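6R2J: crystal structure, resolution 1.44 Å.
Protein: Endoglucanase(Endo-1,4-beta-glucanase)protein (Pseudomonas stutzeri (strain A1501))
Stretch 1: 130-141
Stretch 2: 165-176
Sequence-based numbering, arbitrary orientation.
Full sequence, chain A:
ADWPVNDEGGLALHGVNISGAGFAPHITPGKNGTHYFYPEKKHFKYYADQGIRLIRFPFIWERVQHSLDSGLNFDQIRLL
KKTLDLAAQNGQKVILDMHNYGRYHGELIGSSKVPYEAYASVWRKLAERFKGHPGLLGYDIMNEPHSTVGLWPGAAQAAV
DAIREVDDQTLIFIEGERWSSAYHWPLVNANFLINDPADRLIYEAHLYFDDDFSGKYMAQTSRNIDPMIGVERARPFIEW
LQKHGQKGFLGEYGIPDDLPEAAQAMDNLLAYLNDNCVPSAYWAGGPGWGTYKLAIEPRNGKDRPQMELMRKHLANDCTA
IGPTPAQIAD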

# COMPACT_ATOMS: atom_id res chain seq x y z
N PHE A 130 16.62 -1.67 -7.27
CA PHE A 130 15.85 -2.85 -6.86
C PHE A 130 15.36 -3.74 -7.99
O PHE A 130 14.85 -4.83 -7.73
CB PHE A 130 14.67 -2.43 -5.97
CG PHE A 130 15.06 -1.57 -4.81
CD1 PHE A 130 15.91 -2.03 -3.86
CD2 PHE A 130 14.56 -0.29 -4.68
CE1 PHE A 130 16.26 -1.21 -2.76
CE2 PHE A 130 14.90 0.52 -3.61
CZ PHE A 130 15.75 0.06 -2.65
N LYS A 131 15.57 -3.34 -9.24
CA LYS A 131 15.27 -4.16 -10.41
C LYS A 131 15.72 -5.61 -10.23
O LYS A 131 16.90 -5.89 -10.01
CB LYS A 131 15.99 -3.53 -11.62
CG LYS A 131 15.91 -4.29 -12.96
CD LYS A 131 16.79 -3.61 -14.04
CE LYS A 131 16.71 -4.35 -15.42
NZ LYS A 131 17.86 -5.32 -15.65
N GLY A 132 14.76 -6.52 -10.34
CA GLY A 132 15.07 -7.93 -10.35
C GLY A 132 15.10 -8.60 -8.99
O GLY A 132 15.39 -9.81 -8.92
N HIS A 133 14.82 -7.87 -7.93
CA HIS A 133 14.95 -8.44 -6.60
C HIS A 133 13.83 -9.45 -6.39
O HIS A 133 12.67 -9.15 -6.68
CB HIS A 133 14.89 -7.37 -5.51
CG HIS A 133 15.32 -7.89 -4.19
ND1 HIS A 133 14.65 -8.90 -3.54
CD2 HIS A 133 16.42 -7.63 -3.44
CE1 HIS A 133 15.30 -9.22 -2.43
NE2 HIS A 133 16.37 -8.45 -2.34
N PRO A 134 14.13 -10.65 -5.87
CA PRO A 134 13.05 -11.66 -5.76
C PRO A 134 11.91 -11.27 -4.82
O PRO A 134 10.76 -11.65 -5.06
CB PRO A 134 13.79 -12.94 -5.32
CG PRO A 134 15.16 -12.47 -4.79
CD PRO A 134 15.47 -11.18 -5.54
N GLY A 135 12.21 -10.52 -3.77
CA GLY A 135 11.20 -10.11 -2.83
C GLY A 135 10.45 -8.88 -3.23
O GLY A 135 9.62 -8.39 -2.46
N LEU A 136 10.69 -8.37 -4.42
CA LEU A 136 9.98 -7.18 -4.88
C LEU A 136 8.77 -7.60 -5.72
O LEU A 136 8.93 -8.29 -6.73
CB LEU A 136 10.87 -6.28 -5.72
CG LEU A 136 10.21 -5.01 -6.26
CD1 LEU A 136 9.93 -3.98 -5.18
CD2 LEU A 136 11.12 -4.45 -7.35
N LEU A 137 7.59 -7.15 -5.32
CA LEU A 137 6.41 -7.29 -6.16
C LEU A 137 6.17 -6.06 -7.02
O LEU A 137 5.75 -6.19 -8.17
CB LEU A 137 5.17 -7.47 -5.29
CG LEU A 137 3.88 -7.78 -6.04
CD1 LEU A 137 3.93 -9.10 -6.77
CD2 LEU A 137 2.74 -7.76 -4.97
N GLY A 138 6.39 -4.86 -6.49
CA GLY A 138 6.19 -3.68 -7.31
C GLY A 138 6.35 -2.39 -6.53
O GLY A 138 6.76 -2.37 -5.37
N TYR A 139 6.04 -1.30 -7.24
CA TYR A 139 6.28 0.06 -6.77
C TYR A 139 4.95 0.80 -6.64
O TYR A 139 4.30 1.11 -7.65
CB TYR A 139 7.19 0.87 -7.71
CG TYR A 139 8.58 0.33 -7.87
CD1 TYR A 139 9.33 -0.04 -6.76
CD2 TYR A 139 9.14 0.20 -9.13
CE1 TYR A 139 10.57 -0.53 -6.88
CE2 TYR A 139 10.43 -0.31 -9.28
CZ TYR A 139 11.13 -0.67 -8.14
OH TYR A 139 12.41 -1.19 -8.23
N ASP A 140 4.58 1.12 -5.41
CA ASP A 140 3.45 2.00 -5.11
C ASP A 140 4.08 3.39 -5.11
O ASP A 140 4.65 3.85 -4.12
CB ASP A 140 2.85 1.55 -3.79
CG ASP A 140 1.54 2.24 -3.46
OD1 ASP A 140 1.25 3.33 -4.05
OD2 ASP A 140 0.84 1.70 -2.57
N ILE A 141 4.04 4.03 -6.29
CA ILE A 141 4.83 5.23 -6.51
C ILE A 141 4.38 6.42 -5.67
O ILE A 141 5.16 7.36 -5.49
CB ILE A 141 4.88 5.57 -8.01
CG1 ILE A 141 3.50 5.85 -8.59
CG2 ILE A 141 5.50 4.44 -8.82
CD1 ILE A 141 3.51 6.47 -9.98
N GLU A 165 11.68 2.85 -18.29
CA GLU A 165 12.94 3.01 -19.01
C GLU A 165 14.00 2.05 -18.49
O GLU A 165 14.95 1.71 -19.21
CB GLU A 165 13.48 4.44 -18.82
CG GLU A 165 12.68 5.58 -19.44
CD GLU A 165 13.24 6.96 -19.00
OE1 GLU A 165 14.48 7.06 -18.82
OE2 GLU A 165 12.48 7.94 -18.80
N VAL A 166 13.88 1.63 -17.24
CA VAL A 166 14.85 0.73 -16.63
C VAL A 166 14.26 -0.62 -16.24
O VAL A 166 15.03 -1.59 -16.13
CB VAL A 166 15.56 1.38 -15.42
CG1 VAL A 166 16.27 2.67 -15.81
CG2 VAL A 166 14.59 1.60 -14.29
N ASP A 167 12.94 -0.73 -16.03
CA ASP A 167 12.32 -1.97 -15.55
C ASP A 167 10.95 -2.12 -16.19
O ASP A 167 10.01 -1.36 -15.86
CB ASP A 167 12.27 -2.01 -14.01
CG ASP A 167 11.71 -3.33 -13.44
OD1 ASP A 167 10.95 -4.02 -14.14
OD2 ASP A 167 12.00 -3.68 -12.27
N ASP A 168 10.81 -3.09 -17.10
CA ASP A 168 9.52 -3.41 -17.70
C ASP A 168 8.85 -4.65 -17.11
O ASP A 168 7.83 -5.17 -17.65
CB ASP A 168 9.71 -3.57 -19.18
CG ASP A 168 10.58 -4.79 -19.50
OD1 ASP A 168 11.13 -5.38 -18.53
OD2 ASP A 168 10.69 -5.19 -20.69
N GLN A 169 9.31 -5.08 -15.95
CA GLN A 169 8.83 -6.31 -15.34
C GLN A 169 8.13 -6.08 -14.02
O GLN A 169 7.17 -6.80 -13.73
CB GLN A 169 9.95 -7.34 -15.14
CG GLN A 169 10.66 -7.78 -16.38
CD GLN A 169 9.80 -8.63 -17.25
OE1 GLN A 169 9.24 -9.59 -16.79
NE2 GLN A 169 9.67 -8.27 -18.51
N THR A 170 8.56 -5.11 -13.22
CA THR A 170 7.92 -4.87 -11.94
C THR A 170 6.54 -4.26 -12.12
O THR A 170 6.32 -3.40 -12.99
CB THR A 170 8.82 -3.95 -11.11
OG1 THR A 170 8.35 -3.86 -9.76
CG2 THR A 170 8.87 -2.56 -11.70
N LEU A 171 5.59 -4.74 -11.31
CA LEU A 171 4.29 -4.10 -11.18
C LEU A 171 4.44 -2.67 -10.65
O LEU A 171 5.34 -2.35 -9.88
CB LEU A 171 3.40 -4.88 -10.21
CG LEU A 171 3.07 -6.31 -10.64
CD1 LEU A 171 2.22 -6.99 -9.61
CD2 LEU A 171 2.39 -6.31 -11.99
N ILE A 172 3.51 -1.82 -11.06
CA ILE A 172 3.42 -0.45 -10.55
C ILE A 172 1.99 -0.24 -10.08
O ILE A 172 1.04 -0.55 -10.81
CB ILE A 172 3.80 0.61 -11.60
CG1 ILE A 172 5.26 0.48 -12.01
CG2 ILE A 172 3.45 2.05 -11.05
CD1 ILE A 172 5.61 1.24 -13.30
N PHE A 173 1.86 0.33 -8.87
CA PHE A 173 0.58 0.60 -8.21
C PHE A 173 0.29 2.10 -8.23
O PHE A 173 1.11 2.92 -7.78
CB PHE A 173 0.60 0.02 -6.80
CG PHE A 173 0.79 -1.49 -6.80
CD1 PHE A 173 2.04 -2.05 -6.99
CD2 PHE A 173 -0.29 -2.36 -6.64
CE1 PHE A 173 2.19 -3.41 -7.02
CE2 PHE A 173 -0.11 -3.74 -6.64
CZ PHE A 173 1.12 -4.24 -6.84
N ILE A 174 -0.87 2.42 -8.79
CA ILE A 174 -1.30 3.80 -9.01
C ILE A 174 -2.46 4.11 -8.06
O ILE A 174 -3.54 3.53 -8.17
CB ILE A 174 -1.69 4.04 -10.48
CG1 ILE A 174 -0.56 3.61 -11.44
CG2 ILE A 174 -2.07 5.53 -10.70
CD1 ILE A 174 0.73 4.40 -11.32
N GLU A 175 -2.24 5.07 -7.17
CA GLU A 175 -3.28 5.67 -6.37
C GLU A 175 -3.86 6.92 -7.06
O GLU A 175 -3.28 7.48 -8.01
CB GLU A 175 -2.71 6.01 -4.97
CG GLU A 175 -2.18 4.75 -4.28
CD GLU A 175 -1.76 4.96 -2.85
OE1 GLU A 175 -2.48 5.65 -2.13
OE2 GLU A 175 -0.69 4.39 -2.46
N GLY A 176 -5.05 7.31 -6.59
CA GLY A 176 -5.73 8.48 -7.07
C GLY A 176 -5.88 9.56 -6.01
O GLY A 176 -5.48 9.43 -4.85
O HOH W 1 12.96 -1.78 -10.90

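Two neighbouring parallel strands, paired from Gly138 with Leu171 to Asp140 with Phe173, form the heart of this contact, and the loops that lead into them add a smaller, more polar patch. Walking along stretch 1 shows a change of rule from loop to sheet.

Lys131 is the first residue to leave helical angles at the end of a helix, and it lies beside the other stretch's own lead-in. Its extended side chain places CE 3.3 Å from Val166 O, so the aliphatic part of the chain covers that carbonyl. The turn from Phe130 to His133 is type II, with His133 N bonded to Phe130 O at 3.0 Å. Gly132 sits in it at phi 89°, where a CB would be jammed against the preceding carbonyl oxygen; the backbone alone calls for glycine. A type I turn from His133 to Leu136 follows at once, and His133 ND1 accepts from Gly135 N at 2.9 Å, bracing the chain just before the strand.

Leu136 opens the strand with CD2 3.7 Å from Thr170 OG1, and Leu137 makes the first backbone bond between the strands. Its carbonyl O receives a weak hydrogen bond from Leu171 N at 3.5 Å, while its side chain meets Leu171, CD1 to CD1 at 3.9 Å, and also touches Phe173, with Leu137 CD2 4.3 Å from Phe173 CZ.

Gly138 pairs with Leu171, their CA atoms 4.3 Å apart. Here glycine is set by the neighbour: an ideal CB would lie 2.4 Å from Leu171 O and 2.8 Å from Phe173 CE1, both clashes. Without one, Gly138 CA can approach Leu171 O to 3.0 Å and lie at the edge of the Phe173 ring.

Tyr139 carries the two strongest backbone links. Its N donates to Leu171 O at 2.9 Å, and its O accepts from Phe173 N at 2.8 Å in a nearly straight bond, so this one residue spans Ile172, its bridge partner, in the alternating pattern of parallel sheet. Ile172 CA also offers a CA-H contact to Tyr139 O at 3.4 Å. The Tyr139 side chain shares a face of the sheet with Ile172, and Thr170 OG1 lies over one face of its ring. The phenol end is tied back to the loop by water: Tyr139 OH is 2.8 Å from water 1 O, which donates to Asp167 OD2 at 2.5 Å. Asp167 OD1 meanwhile accepts from Gln169 N at 2.7 Å and Thr170 N at 2.8 Å, so one carboxylate both shapes its loop and meets the bridging water.

Asp140 bridges with Phe173 on the face that Leu171 also uses. Its OD1 comes 2.7 Å from Glu175 OE2, a spacing at which one acid group probably holds a proton.

Ile141 closes the contact with a weak bond from its N to Phe173 O at 3.5 Å and with two apolar pairings: CG2 to Ile172 CG2 at 3.9 Å, and CD1 to Ile174 CD1 at 3.7 Å.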